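Local coordinates for protein ribosomal RNA small subunit methyltransferase D (Haemophilus influenzae, PDB 2IFT) that probably methylates N2 of guanine 966 in 16S rRNA of the assembled 30S particle, using S-adenosyl-L-methionine as methyl donor, at residues Leu67-Leu72 against Lys93-Thr98; Gln142-Leu147 against Glu173-Leu178. All coordinates share one frame; numbering follows the deposited sequence.

Contact 1. Residues Leu67-Leu72 against Lys93-Thr98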
ATOM      1  N   LEU A  67       4.782   1.455   5.208  1.00 21.90           N
ATOM      2  CA  LEU A  67       4.335   2.144   3.993  1.00 21.27           C
ATOM      3  C   LEU A  67       3.165   3.094   4.259  1.00 20.20           C
ATOM      4  O   LEU A  67       3.200   4.270   3.870  1.00 19.04           O
ATOM      5  CB  LEU A  67       3.929   1.130   2.922  1.00 21.50           C
ATOM      6  CG  LEU A  67       5.073   0.270   2.369  1.00 26.60           C
ATOM      7  CD1 LEU A  67       4.537  -0.784   1.399  1.00 27.16           C
ATOM      8  CD2 LEU A  67       6.081   1.166   1.671  1.00 27.13           C
ATOM      9  N   GLY A  68       2.132   2.571   4.918  1.00 17.82           N
ATOM     10  CA  GLY A  68       0.954   3.365   5.226  1.00 17.28           C
ATOM     11  C   GLY A  68       1.221   4.546   6.142  1.00 16.92           C
ATOM     12  O   GLY A  68       0.719   5.651   5.912  1.00 13.86           O
ATOM     13  N   PHE A  69       1.997   4.320   7.195  1.00 17.04           N
ATOM     14  CA  PHE A  69       2.319   5.406   8.113  1.00 20.09           C
ATOM     15  C   PHE A  69       3.092   6.465   7.338  1.00 21.99           C
ATOM     16  O   PHE A  69       2.859   7.662   7.507  1.00 23.03           O
ATOM     17  CB  PHE A  69       3.156   4.892   9.286  1.00 18.89           C
ATOM     18  CG  PHE A  69       2.374   4.062  10.267  1.00 17.98           C
ATOM     19  CD1 PHE A  69       2.832   2.817  10.667  1.00 17.87           C
ATOM     20  CD2 PHE A  69       1.185   4.534  10.800  1.00 19.63           C
ATOM     21  CE1 PHE A  69       2.114   2.054  11.581  1.00 18.25           C
ATOM     22  CE2 PHE A  69       0.461   3.777  11.713  1.00 19.45           C
ATOM     23  CZ  PHE A  69       0.927   2.535  12.103  1.00 17.59           C
ATOM     24  N   GLU A  70       3.998   6.021   6.471  1.00 22.04           N
ATOM     25  CA  GLU A  70       4.780   6.953   5.676  1.00 23.83           C
ATOM     26  C   GLU A  70       3.817   7.840   4.898  1.00 25.04           C
ATOM     27  O   GLU A  70       3.946   9.062   4.900  1.00 26.59           O
ATOM     28  CB  GLU A  70       5.683   6.197   4.710  1.00 25.35           C
ATOM     29  CG  GLU A  70       6.854   7.001   4.194  1.00 29.33           C
ATOM     30  CD  GLU A  70       7.782   7.443   5.311  1.00 34.79           C
ATOM     31  OE1 GLU A  70       8.258   6.575   6.085  1.00 32.96           O
ATOM     32  OE2 GLU A  70       8.038   8.665   5.412  1.00 37.16           O
ATOM     33  N   ALA A  71       2.841   7.219   4.240  1.00 24.16           N
ATOM     34  CA  ALA A  71       1.851   7.963   3.470  1.00 22.70           C
ATOM     35  C   ALA A  71       1.110   8.945   4.373  1.00 22.78           C
ATOM     36  O   ALA A  71       0.821  10.078   3.977  1.00 21.13           O
ATOM     37  CB  ALA A  71       0.869   7.006   2.823  1.00 22.90           C
ATOM     38  N   LEU A  72       0.788   8.501   5.583  1.00 22.27           N
ATOM     39  CA  LEU A  72       0.104   9.366   6.530  1.00 23.13           C
ATOM     40  C   LEU A  72       0.995  10.551   6.878  1.00 23.67           C
ATOM     41  O   LEU A  72       0.562  11.699   6.826  1.00 23.57           O
ATOM     42  CB  LEU A  72      -0.248   8.598   7.799  1.00 23.72           C
ATOM     43  CG  LEU A  72      -1.467   7.683   7.686  1.00 24.40           C
ATOM     44  CD1 LEU A  72      -1.576   6.820   8.932  1.00 24.27           C
ATOM     45  CD2 LEU A  72      -2.719   8.536   7.484  1.00 24.97           C
ATOM     46  N   LYS A  93      -3.502  -0.181  15.226  1.00 29.50           N
ATOM     47  CA  LYS A  93      -4.450   0.707  15.882  1.00 30.88           C
ATOM     48  C   LYS A  93      -3.791   1.461  17.024  1.00 32.61           C
ATOM     49  O   LYS A  93      -4.042   2.649  17.229  1.00 32.49           O
ATOM     50  CB  LYS A  93      -5.628  -0.082  16.425  1.00 30.02           C
ATOM     51  CG  LYS A  93      -6.591  -0.569  15.376  1.00 30.89           C
ATOM     52  CD  LYS A  93      -7.646  -1.431  16.028  1.00 32.86           C
ATOM     53  CE  LYS A  93      -8.626  -1.977  15.023  1.00 36.15           C
ATOM     54  NZ  LYS A  93      -9.578  -2.910  15.697  1.00 40.71           N
ATOM     55  N   LYS A  94      -2.942   0.762  17.766  1.00 34.05           N
ATOM     56  CA  LYS A  94      -2.252   1.369  18.886  1.00 36.46           C
ATOM     57  C   LYS A  94      -1.343   2.494  18.405  1.00 37.08           C
ATOM     58  O   LYS A  94      -1.261   3.543  19.043  1.00 38.07           O
ATOM     59  CB  LYS A  94      -1.446   0.314  19.645  1.00 37.72           C
ATOM     60  CG  LYS A  94      -0.723   0.852  20.869  1.00 41.40           C
ATOM     61  CD  LYS A  94      -0.212  -0.283  21.746  1.00 46.19           C
ATOM     62  CE  LYS A  94       0.634   0.229  22.914  1.00 49.24           C
ATOM     63  NZ  LYS A  94       1.965   0.754  22.466  1.00 50.71           N
ATOM     64  N   ASN A  95      -0.660   2.285  17.284  1.00 36.83           N
ATOM     65  CA  ASN A  95       0.217   3.324  16.757  1.00 36.27           C
ATOM     66  C   ASN A  95      -0.588   4.484  16.180  1.00 36.67           C
ATOM     67  O   ASN A  95      -0.187   5.634  16.301  1.00 37.39           O
ATOM     68  CB  ASN A  95       1.160   2.754  15.698  1.00 33.74           C
ATOM     69  CG  ASN A  95       2.287   1.948  16.305  1.00 34.00           C
ATOM     70  OD1 ASN A  95       2.789   2.284  17.377  1.00 37.37           O
ATOM     71  ND2 ASN A  95       2.702   0.891  15.623  1.00 31.71           N
ATOM     72  N   LEU A  96      -1.726   4.184  15.560  1.00 37.34           N
ATOM     73  CA  LEU A  96      -2.575   5.225  14.986  1.00 38.79           C
ATOM     74  C   LEU A  96      -3.271   6.022  16.078  1.00 41.85           C
ATOM     75  O   LEU A  96      -3.865   7.072  15.829  1.00 42.51           O
ATOM     76  CB  LEU A  96      -3.630   4.614  14.075  1.00 36.09           C
ATOM     77  CG  LEU A  96      -3.168   4.078  12.728  1.00 36.21           C
ATOM     78  CD1 LEU A  96      -4.375   3.506  11.989  1.00 33.30           C
ATOM     79  CD2 LEU A  96      -2.512   5.189  11.923  1.00 33.24           C
ATOM     80  N   GLN A  97      -3.236   5.496  17.291  1.00 44.30           N
ATOM     81  CA  GLN A  97      -3.837   6.192  18.406  1.00 47.07           C
ATOM     82  C   GLN A  97      -2.658   6.910  19.036  1.00 49.33           C
ATOM     83  O   GLN A  97      -2.786   8.033  19.523  1.00 50.12           O
ATOM     84  CB  GLN A  97      -4.485   5.190  19.359  1.00 47.98           C
ATOM     85  CG  GLN A  97      -4.469   5.596  20.808  1.00 48.72           C
ATOM     86  CD  GLN A  97      -3.669   4.619  21.645  1.00 50.38           C
ATOM     87  OE1 GLN A  97      -4.179   3.575  22.056  1.00 52.75           O
ATOM     88  NE2 GLN A  97      -2.401   4.940  21.881  1.00 50.11           N
ATOM     89  N   THR A  98      -1.500   6.254  18.992  1.00 51.63           N
ATOM     90  CA  THR A  98      -0.268   6.830  19.513  1.00 54.04           C
ATOM     91  C   THR A  98      -0.089   8.149  18.783  1.00 56.12           C
ATOM     92  O   THR A  98       0.084   9.191  19.403  1.00 57.35           O
ATOM     93  CB  THR A  98       0.946   5.922  19.232  1.00 54.24           C
ATOM     94  OG1 THR A  98       0.956   4.834  20.166  1.00 55.37           O
ATOM     95  CG2 THR A  98       2.239   6.709  19.348  1.00 52.95           C
TER

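Contact 2. Residues Gln142-Leu147 against Glu173-Leu178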
ATOM      1  N   GLN A 142      -2.693 -12.430  -7.225  1.00 21.96           N
ATOM      2  CA  GLN A 142      -4.110 -12.582  -6.904  1.00 23.74           C
ATOM      3  C   GLN A 142      -4.737 -11.223  -6.548  1.00 22.73           C
ATOM      4  O   GLN A 142      -5.837 -10.888  -7.002  1.00 21.50           O
ATOM      5  CB  GLN A 142      -4.283 -13.556  -5.736  1.00 26.13           C
ATOM      6  CG  GLN A 142      -3.876 -15.001  -6.046  1.00 30.93           C
ATOM      7  CD  GLN A 142      -3.969 -15.909  -4.823  1.00 35.42           C
ATOM      8  OE1 GLN A 142      -5.028 -16.012  -4.188  1.00 35.67           O
ATOM      9  NE2 GLN A 142      -2.858 -16.573  -4.485  1.00 35.84           N
ATOM     10  N   ALA A 143      -4.029 -10.439  -5.740  1.00 20.65           N
ATOM     11  CA  ALA A 143      -4.515  -9.128  -5.335  1.00 19.91           C
ATOM     12  C   ALA A 143      -4.675  -8.201  -6.538  1.00 20.77           C
ATOM     13  O   ALA A 143      -5.670  -7.471  -6.642  1.00 17.61           O
ATOM     14  CB  ALA A 143      -3.562  -8.508  -4.328  1.00 18.58           C
ATOM     15  N   ILE A 144      -3.689  -8.231  -7.438  1.00 19.45           N
ATOM     16  CA  ILE A 144      -3.725  -7.394  -8.631  1.00 21.25           C
ATOM     17  C   ILE A 144      -5.020  -7.673  -9.372  1.00 20.45           C
ATOM     18  O   ILE A 144      -5.790  -6.764  -9.677  1.00 20.85           O
ATOM     19  CB  ILE A 144      -2.548  -7.712  -9.597  1.00 23.15           C
ATOM     20  CG1 ILE A 144      -1.211  -7.439  -8.911  1.00 24.75           C
ATOM     21  CG2 ILE A 144      -2.676  -6.886 -10.865  1.00 20.30           C
ATOM     22  CD1 ILE A 144      -1.063  -6.042  -8.401  1.00 28.48           C
ATOM     23  N   SER A 145      -5.243  -8.949  -9.658  1.00 19.40           N
ATOM     24  CA  SER A 145      -6.430  -9.380 -10.364  1.00 21.47           C
ATOM     25  C   SER A 145      -7.704  -8.840  -9.723  1.00 18.63           C
ATOM     26  O   SER A 145      -8.573  -8.322 -10.411  1.00 20.57           O
ATOM     27  CB  SER A 145      -6.478 -10.908 -10.414  1.00 23.71           C
ATOM     28  OG  SER A 145      -7.809 -11.353 -10.615  1.00 29.96           O
ATOM     29  N   LEU A 146      -7.809  -8.951  -8.406  1.00 17.20           N
ATOM     30  CA  LEU A 146      -8.992  -8.473  -7.701  1.00 15.94           C
ATOM     31  C   LEU A 146      -9.156  -6.948  -7.767  1.00 17.07           C
ATOM     32  O   LEU A 146     -10.263  -6.444  -7.957  1.00 14.23           O
ATOM     33  CB  LEU A 146      -8.942  -8.947  -6.253  1.00 14.95           C
ATOM     34  CG  LEU A 146      -8.951 -10.478  -6.097  1.00 17.84           C
ATOM     35  CD1 LEU A 146      -8.664 -10.862  -4.647  1.00 12.49           C
ATOM     36  CD2 LEU A 146     -10.305 -11.037  -6.548  1.00 14.00           C
ATOM     37  N   LEU A 147      -8.063  -6.210  -7.601  1.00 18.11           N
ATOM     38  CA  LEU A 147      -8.134  -4.755  -7.690  1.00 19.43           C
ATOM     39  C   LEU A 147      -8.799  -4.379  -9.006  1.00 21.71           C
ATOM     40  O   LEU A 147      -9.725  -3.573  -9.037  1.00 22.01           O
ATOM     41  CB  LEU A 147      -6.733  -4.136  -7.641  1.00 17.41           C
ATOM     42  CG  LEU A 147      -6.058  -4.028  -6.273  1.00 15.46           C
ATOM     43  CD1 LEU A 147      -4.630  -3.557  -6.456  1.00 16.50           C
ATOM     44  CD2 LEU A 147      -6.835  -3.063  -5.381  1.00 14.03           C
ATOM     45  N   GLU A 173      -3.639  -5.535 -18.616  1.00 35.86           N
ATOM     46  CA  GLU A 173      -3.603  -4.657 -19.782  1.00 37.41           C
ATOM     47  C   GLU A 173      -4.084  -3.213 -19.667  1.00 36.82           C
ATOM     48  O   GLU A 173      -3.794  -2.410 -20.550  1.00 36.09           O
ATOM     49  CB  GLU A 173      -4.328  -5.313 -20.936  1.00 40.05           C
ATOM     50  CG  GLU A 173      -5.755  -5.602 -20.662  1.00 43.28           C
ATOM     51  CD  GLU A 173      -6.475  -5.793 -21.952  1.00 46.98           C
ATOM     52  OE1 GLU A 173      -6.084  -6.716 -22.699  1.00 49.13           O
ATOM     53  OE2 GLU A 173      -7.409  -5.014 -22.236  1.00 47.12           O
ATOM     54  N   ASN A 174      -4.821  -2.871 -18.617  1.00 36.01           N
ATOM     55  CA  ASN A 174      -5.293  -1.490 -18.454  1.00 34.44           C
ATOM     56  C   ASN A 174      -4.288  -0.750 -17.561  1.00 32.23           C
ATOM     57  O   ASN A 174      -4.552   0.351 -17.051  1.00 32.38           O
ATOM     58  CB  ASN A 174      -6.688  -1.503 -17.822  1.00 38.18           C
ATOM     59  CG  ASN A 174      -6.775  -2.465 -16.652  1.00 43.20           C
ATOM     60  OD1 ASN A 174      -6.078  -3.489 -16.629  1.00 46.66           O
ATOM     61  ND2 ASN A 174      -7.636  -2.159 -15.678  1.00 45.35           N
ATOM     62  N   TRP A 175      -3.125  -1.373 -17.378  1.00 28.24           N
ATOM     63  CA  TRP A 175      -2.061  -0.803 -16.555  1.00 26.62           C
ATOM     64  C   TRP A 175      -0.794  -0.541 -17.366  1.00 26.18           C
ATOM     65  O   TRP A 175      -0.592  -1.132 -18.425  1.00 27.07           O
ATOM     66  CB  TRP A 175      -1.717  -1.748 -15.400  1.00 22.26           C
ATOM     67  CG  TRP A 175      -2.736  -1.795 -14.298  1.00 21.41           C
ATOM     68  CD1 TRP A 175      -4.040  -1.398 -14.369  1.00 19.28           C
ATOM     69  CD2 TRP A 175      -2.556  -2.353 -12.986  1.00 22.00           C
ATOM     70  NE1 TRP A 175      -4.685  -1.677 -13.190  1.00 22.88           N
ATOM     71  CE2 TRP A 175      -3.803  -2.261 -12.323  1.00 21.76           C
ATOM     72  CE3 TRP A 175      -1.467  -2.920 -12.308  1.00 20.55           C
ATOM     73  CZ2 TRP A 175      -3.990  -2.724 -11.010  1.00 21.79           C
ATOM     74  CZ3 TRP A 175      -1.655  -3.381 -11.000  1.00 22.03           C
ATOM     75  CH2 TRP A 175      -2.910  -3.278 -10.366  1.00 20.11           C
ATOM     76  N   THR A 176       0.055   0.359 -16.875  1.00 24.55           N
ATOM     77  CA  THR A 176       1.318   0.640 -17.552  1.00 22.19           C
ATOM     78  C   THR A 176       2.387   0.497 -16.490  1.00 19.56           C
ATOM     79  O   THR A 176       2.211   0.966 -15.366  1.00 18.88           O
ATOM     80  CB  THR A 176       1.401   2.089 -18.112  1.00 23.94           C
ATOM     81  OG1 THR A 176       0.159   2.446 -18.731  1.00 27.58           O
ATOM     82  CG2 THR A 176       2.513   2.186 -19.161  1.00 25.84           C
ATOM     83  N   LEU A 177       3.485  -0.160 -16.836  1.00 18.69           N
ATOM     84  CA  LEU A 177       4.586  -0.337 -15.900  1.00 19.26           C
ATOM     85  C   LEU A 177       5.488   0.894 -15.992  1.00 20.05           C
ATOM     86  O   LEU A 177       6.104   1.147 -17.029  1.00 19.64           O
ATOM     87  CB  LEU A 177       5.380  -1.594 -16.253  1.00 19.16           C
ATOM     88  CG  LEU A 177       6.585  -1.828 -15.338  1.00 21.32           C
ATOM     89  CD1 LEU A 177       6.082  -2.029 -13.914  1.00 19.14           C
ATOM     90  CD2 LEU A 177       7.400  -3.037 -15.811  1.00 20.68           C
ATOM     91  N   LEU A 178       5.556   1.663 -14.909  1.00 21.15           N
ATOM     92  CA  LEU A 178       6.365   2.878 -14.885  1.00 20.84           C
ATOM     93  C   LEU A 178       7.792   2.644 -14.412  1.00 21.77           C
ATOM     94  O   LEU A 178       8.721   3.189 -14.978  1.00 23.71           O
ATOM     95  CB  LEU A 178       5.696   3.929 -14.001  1.00 20.08           C
ATOM     96  CG  LEU A 178       4.246   4.277 -14.353  1.00 21.97           C
ATOM     97  CD1 LEU A 178       3.777   5.403 -13.453  1.00 19.80           C
ATOM     98  CD2 LEU A 178       4.135   4.693 -15.831  1.00 22.14           C
TER

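Contact 1. Residues Leu67-Leu72 against Lys93-Thr98
The ring of Phe69 reaches from helix 66-73 to helix 86-98 and meets Leu96 at its edge: CD2 of Leu96 lies near the ring plane, 3.3 Å from Phe69 CE2. Asn95 comes to the same ring obliquely, CB of Asn95 lying 3.6 Å from Phe69 CZ, with its amide plane turned 78° from the ring. Elsewhere around the ring, Phe81 of strand 78-82 meets it at about 45° and Leu25 and Leu99 touch its side chain. Three residues on from Phe69, Leu72 uses one methyl, CD1, which packs 3.5 Å from Leu96 CD2, the two side chains crossing at about a right angle. A single branch of Leu96 therefore serves both partners. Its CG stands beside the backbone N (chi1 -73°), and with CD1 extended, the other branch, CD2, is turned to Phe69 and Leu72. The short helix axes run nearly parallel, 12.1 Å apart, on the strands of a Rossmann-like methyltransferase sheet, where Leu72 and Leu96 both touch Phe81 and Ala106. The buried Asn95 amide has its partner elsewhere, ND2 donating to Pro26 O. Apolar packing thus holds the two helices across this contact, while the polar end of Asn95 is tied to strand 24-26.

Contact 2. Residues Gln142-Leu147 against Glu173-Leu178
Ile144 and Leu147 of helix 139-149 pack against the indole of Trp175, joining a helix of the Rossmann-like methyltransferase fold to the outermost strand, 175-183, of its seven-stranded mixed sheet. All contacts between the two segments are apolar, and all fall on the six-membered ring of Trp175. Ile144 brings two methyl groups, CG2 and CD1, to the CZ3-CH2 bond of that ring. Its CG2 lies 3.6 Å from Trp175 CH2, and the approach is oblique. CD1 of Ile144 is 3.8 Å from Trp175 CZ3. With CG1 beside the backbone N (chi1 -61°) and CG2 anti to that N, a bent chi2 of -57° brings CD1 to the indole beside CG2. Leu147, one helical turn on, is more distant. Aromatic contact continues outside the segments, where Tyr191 of the adjoining strand 186-193 meets the Trp175 ring at about 50°. Ile144 and Leu147 also rest on Leu131 of strand 126-131, so the indole reaches inward from the edge strand to a helix that lies on this central strand. Backbone bonds stay off this interface: Leu147 N donates to Ala143 O, and Thr176 pairs with Gln192 of strand 186-193. CD1 of Leu147 stands at the ring edge, near its plane, 4.3 Å from Trp175 CH2.

From the N terminus, the chain passes strands 12-14 and 24-26, helix 39-52 and strand 56-59 before helix 66-73. Contact 1 then closes the short excursion through strand 78-82, bringing helix 86-98 back beside the earlier helix. After strands 106-109 and 126-131 the chain enters helix 139-149, and contact 2 closes a second loop, through strands 153-154 and 157-164, on strand 175-183. The two loops follow in series and neither nest nor cross. The centres of contact 1 and contact 2 are about 26 Å apart, on opposite sides of the chain's centre. Contact 1 joins helices near the 106-109 margin of the sheet; contact 2 ties a helix to the other margin.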